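Local coordinates for cysteine protease (Listeria monocytogenes, PDB 5HU4), which cleaves the C-terminal sorting signal of surface proteins and, through a thioester intermediate, attaches them covalently to the cell wall, at residues A[97-109]-A[118-130]. Numbering follows the deposited sequence.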
# COMPACT_ATOMS: atom_id res chain seq x y z
N VAL A 97 14.16 -1.98 0.00
CA VAL A 97 12.94 -1.51 -0.65
C VAL A 97 12.04 -0.73 0.32
O VAL A 97 11.01 -0.18 -0.07
CB VAL A 97 12.16 -2.69 -1.27
CG1 VAL A 97 11.32 -3.40 -0.22
CG2 VAL A 97 11.30 -2.22 -2.43
N ILE A 98 12.44 -0.68 1.59
CA ILE A 98 11.70 0.04 2.61
C ILE A 98 12.26 1.46 2.79
O ILE A 98 11.52 2.40 3.11
CB ILE A 98 11.73 -0.74 3.96
CG1 ILE A 98 10.56 -1.73 4.01
CG2 ILE A 98 11.66 0.19 5.15
CD1 ILE A 98 10.96 -3.12 4.47
N ASP A 99 13.56 1.60 2.56
CA ASP A 99 14.26 2.87 2.72
C ASP A 99 13.62 4.02 1.94
O ASP A 99 13.05 3.82 0.87
CB ASP A 99 15.72 2.73 2.27
CG ASP A 99 16.43 1.60 2.98
OD1 ASP A 99 16.09 1.32 4.15
OD2 ASP A 99 17.35 1.00 2.38
N ASN A 100 13.71 5.22 2.51
CA ASN A 100 13.18 6.42 1.87
C ASN A 100 13.91 6.74 0.57
O ASN A 100 15.06 6.36 0.38
CB ASN A 100 13.26 7.61 2.83
CG ASN A 100 12.44 8.80 2.36
OD1 ASN A 100 11.21 8.74 2.33
ND2 ASN A 100 13.12 9.88 2.00
N THR A 101 13.23 7.45 -0.33
CA THR A 101 13.81 7.82 -1.61
C THR A 101 13.66 9.31 -1.87
O THR A 101 12.93 10.00 -1.16
CB THR A 101 13.17 7.03 -2.77
OG1 THR A 101 11.75 7.21 -2.75
CG2 THR A 101 13.49 5.54 -2.64
N LYS A 102 14.36 9.80 -2.89
CA LYS A 102 14.27 11.21 -3.25
C LYS A 102 13.00 11.47 -4.05
O LYS A 102 12.33 12.49 -3.87
CB LYS A 102 15.50 11.66 -4.05
CG LYS A 102 16.79 11.77 -3.24
CD LYS A 102 16.54 11.71 -1.73
CE LYS A 102 17.36 12.74 -0.97
NZ LYS A 102 16.91 12.84 0.45
N ASP A 103 12.68 10.53 -4.93
CA ASP A 103 11.43 10.57 -5.68
C ASP A 103 10.26 10.22 -4.77
O ASP A 103 10.40 9.40 -3.86
CB ASP A 103 11.49 9.61 -6.87
CG ASP A 103 11.73 8.17 -6.44
OD1 ASP A 103 12.85 7.87 -5.97
OD2 ASP A 103 10.80 7.35 -6.56
N ALA A 104 9.11 10.84 -5.02
CA ALA A 104 7.90 10.50 -4.28
C ALA A 104 7.33 9.19 -4.80
O ALA A 104 6.97 9.09 -5.97
CB ALA A 104 6.88 11.62 -4.38
N ARG A 105 7.25 8.19 -3.93
CA ARG A 105 6.80 6.86 -4.35
C ARG A 105 6.07 6.12 -3.24
O ARG A 105 6.21 6.44 -2.06
CB ARG A 105 7.99 6.02 -4.82
CG ARG A 105 9.02 5.79 -3.73
CD ARG A 105 9.94 4.63 -4.07
NE ARG A 105 10.72 4.87 -5.28
CZ ARG A 105 11.41 3.94 -5.92
NH1 ARG A 105 11.42 2.69 -5.47
NH2 ARG A 105 12.09 4.25 -7.02
N ILE A 106 5.28 5.12 -3.64
CA ILE A 106 4.65 4.22 -2.68
C ILE A 106 5.17 2.80 -2.93
O ILE A 106 5.43 2.41 -4.07
CB ILE A 106 3.11 4.26 -2.79
CG1 ILE A 106 2.47 3.53 -1.60
CG2 ILE A 106 2.63 3.68 -4.11
CD1 ILE A 106 0.95 3.58 -1.60
N THR A 107 5.37 2.05 -1.85
CA THR A 107 5.91 0.71 -1.95
C THR A 107 5.03 -0.31 -1.24
O THR A 107 5.00 -0.36 -0.01
CB THR A 107 7.34 0.63 -1.38
OG1 THR A 107 8.17 1.61 -2.02
CG2 THR A 107 7.93 -0.75 -1.59
N LEU A 108 4.31 -1.11 -2.01
CA LEU A 108 3.41 -2.11 -1.45
C LEU A 108 4.12 -3.46 -1.31
O LEU A 108 4.70 -3.97 -2.27
CB LEU A 108 2.16 -2.26 -2.32
CG LEU A 108 1.41 -0.97 -2.63
CD1 LEU A 108 0.07 -1.26 -3.28
CD2 LEU A 108 1.23 -0.14 -1.37
N ILE A 109 4.08 -4.02 -0.10
CA ILE A 109 4.80 -5.25 0.19
C ILE A 109 3.89 -6.33 0.77
O ILE A 109 3.17 -6.09 1.74
CB ILE A 109 5.97 -5.00 1.17
CG1 ILE A 109 6.87 -3.89 0.64
CG2 ILE A 109 6.76 -6.28 1.40
CD1 ILE A 109 8.04 -3.58 1.55
N THR A 118 9.94 -16.95 2.46
CA THR A 118 10.98 -15.96 2.65
C THR A 118 10.97 -14.96 1.49
O THR A 118 11.83 -14.09 1.41
CB THR A 118 12.37 -16.60 2.75
OG1 THR A 118 12.66 -17.31 1.54
CG2 THR A 118 12.42 -17.57 3.92
N LYS A 119 9.99 -15.11 0.60
CA LYS A 119 9.91 -14.27 -0.58
C LYS A 119 8.77 -13.26 -0.48
O LYS A 119 7.70 -13.57 0.05
CB LYS A 119 9.75 -15.13 -1.84
CG LYS A 119 10.99 -15.96 -2.18
CD LYS A 119 12.27 -15.27 -1.71
CE LYS A 119 13.51 -16.06 -2.11
NZ LYS A 119 13.68 -16.14 -3.59
N ARG A 120 9.01 -12.06 -1.00
CA ARG A 120 8.02 -10.99 -0.95
C ARG A 120 7.70 -10.47 -2.34
O ARG A 120 8.59 -10.37 -3.19
CB ARG A 120 8.52 -9.84 -0.08
CG ARG A 120 8.84 -10.21 1.36
CD ARG A 120 7.57 -10.46 2.16
NE ARG A 120 7.87 -10.96 3.50
CZ ARG A 120 8.08 -12.23 3.79
NH1 ARG A 120 8.02 -13.16 2.84
NH2 ARG A 120 8.34 -12.60 5.04
N PHE A 121 6.43 -10.16 -2.59
CA PHE A 121 6.06 -9.47 -3.81
C PHE A 121 6.03 -7.97 -3.54
O PHE A 121 5.46 -7.52 -2.55
CB PHE A 121 4.70 -9.95 -4.33
CG PHE A 121 4.28 -9.29 -5.62
CD1 PHE A 121 3.52 -8.13 -5.62
CD2 PHE A 121 4.65 -9.84 -6.84
CE1 PHE A 121 3.14 -7.53 -6.80
CE2 PHE A 121 4.27 -9.24 -8.03
CZ PHE A 121 3.51 -8.09 -8.01
N VAL A 122 6.65 -7.20 -4.43
CA VAL A 122 6.74 -5.75 -4.25
C VAL A 122 6.16 -5.00 -5.44
O VAL A 122 6.45 -5.32 -6.59
CB VAL A 122 8.20 -5.31 -4.03
CG1 VAL A 122 8.26 -3.82 -3.73
CG2 VAL A 122 8.83 -6.10 -2.90
N ALA A 123 5.34 -3.99 -5.15
CA ALA A 123 4.80 -3.11 -6.17
C ALA A 123 5.15 -1.66 -5.86
O ALA A 123 4.78 -1.14 -4.81
CB ALA A 123 3.30 -3.29 -6.29
N VAL A 124 5.88 -1.02 -6.77
CA VAL A 124 6.29 0.37 -6.59
C VAL A 124 5.52 1.29 -7.53
O VAL A 124 5.37 1.00 -8.72
CB VAL A 124 7.80 0.54 -6.83
CG1 VAL A 124 8.18 2.02 -6.89
CG2 VAL A 124 8.60 -0.17 -5.75
N GLY A 125 5.01 2.39 -6.98
CA GLY A 125 4.29 3.37 -7.78
C GLY A 125 4.81 4.77 -7.56
O GLY A 125 4.97 5.21 -6.42
N GLU A 126 5.07 5.49 -8.65
CA GLU A 126 5.53 6.87 -8.57
C GLU A 126 4.36 7.83 -8.42
O GLU A 126 3.31 7.64 -9.04
CB GLU A 126 6.35 7.23 -9.81
CG GLU A 126 7.58 6.37 -10.02
CD GLU A 126 8.65 6.60 -8.97
OE1 GLU A 126 8.74 7.73 -8.46
OE2 GLU A 126 9.40 5.65 -8.66
N LEU A 127 4.54 8.86 -7.60
CA LEU A 127 3.50 9.87 -7.40
C LEU A 127 3.25 10.64 -8.69
O LEU A 127 4.19 11.10 -9.34
CB LEU A 127 3.88 10.83 -6.27
CG LEU A 127 2.84 11.87 -5.86
CD1 LEU A 127 1.63 11.21 -5.21
CD2 LEU A 127 3.45 12.92 -4.94
N GLU A 128 1.98 10.77 -9.06
CA GLU A 128 1.63 11.39 -10.32
C GLU A 128 0.91 12.72 -10.09
O GLU A 128 1.10 13.68 -10.85
CB GLU A 128 0.78 10.43 -11.17
CG GLU A 128 -0.34 11.08 -11.96
CD GLU A 128 -1.11 10.07 -12.79
OE1 GLU A 128 -0.84 8.86 -12.67
OE2 GLU A 128 -2.00 10.49 -13.57
N LYS A 129 0.10 12.78 -9.04
CA LYS A 129 -0.57 14.02 -8.66
C LYS A 129 -1.05 14.00 -7.21
O LYS A 129 -1.25 12.94 -6.62
CB LYS A 129 -1.75 14.30 -9.59
CG LYS A 129 -3.02 13.55 -9.23
CD LYS A 129 -4.06 13.66 -10.34
CE LYS A 129 -3.59 12.93 -11.59
NZ LYS A 129 -4.69 12.78 -12.59
N THR A 130 -1.23 15.20 -6.65
CA THR A 130 -1.74 15.35 -5.29
C THR A 130 -2.84 16.40 -5.27
O THR A 130 -2.69 17.48 -5.85
CB THR A 130 -0.62 15.76 -4.31
OG1 THR A 130 0.39 14.74 -4.28
CG2 THR A 130 -1.18 15.95 -2.90
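I106 and L108 pair with G125 and A123 as the hydrogen-bonded pairs of an antiparallel ladder, two N-H...O bonds each; the axes of strand segments 105-109 and 119-130 approach to 4.6 Å, their directions 162° apart, with R105–E126, T107–V124 and I109–V122 as the non-hydrogen-bonded pairs. A fifth bond, L127 N to A104 O (2.9 Å), prolongs the ladder, and beside it the CB atoms of A104 and L127 touch. On the face of R105 and V124, the arginine turns its CG between its own N and carbonyl carbon (chi1 62°) and bends at chi3, which lays the guanidinium between V124 CG1 (3.6 Å from NH1) and T101 CG2 on its opposite face. At its edge NE gives D103 OD2 a nearly straight in-plane bond of 2.8 Å to the syn lone pair. E126 OE2 lies 3.4 Å from NH2, well out of the guanidinium plane, an attraction of charges alone. D103 OD2 and E126 OE1, both acceptors, lie 2.8 Å apart; the shared arginine charge probably offsets their repulsion. V122 CG1 meets V97 CG2 and T107 CG2, while T107 OG1 bonds to N44. In the sortase beta-barrel, this hairpin lies between strands 44-48 and 78-91, and the side chain of R120, salt-bridged to E92, comes within about 4 Å of that of C111, the acyl-thioester cysteine.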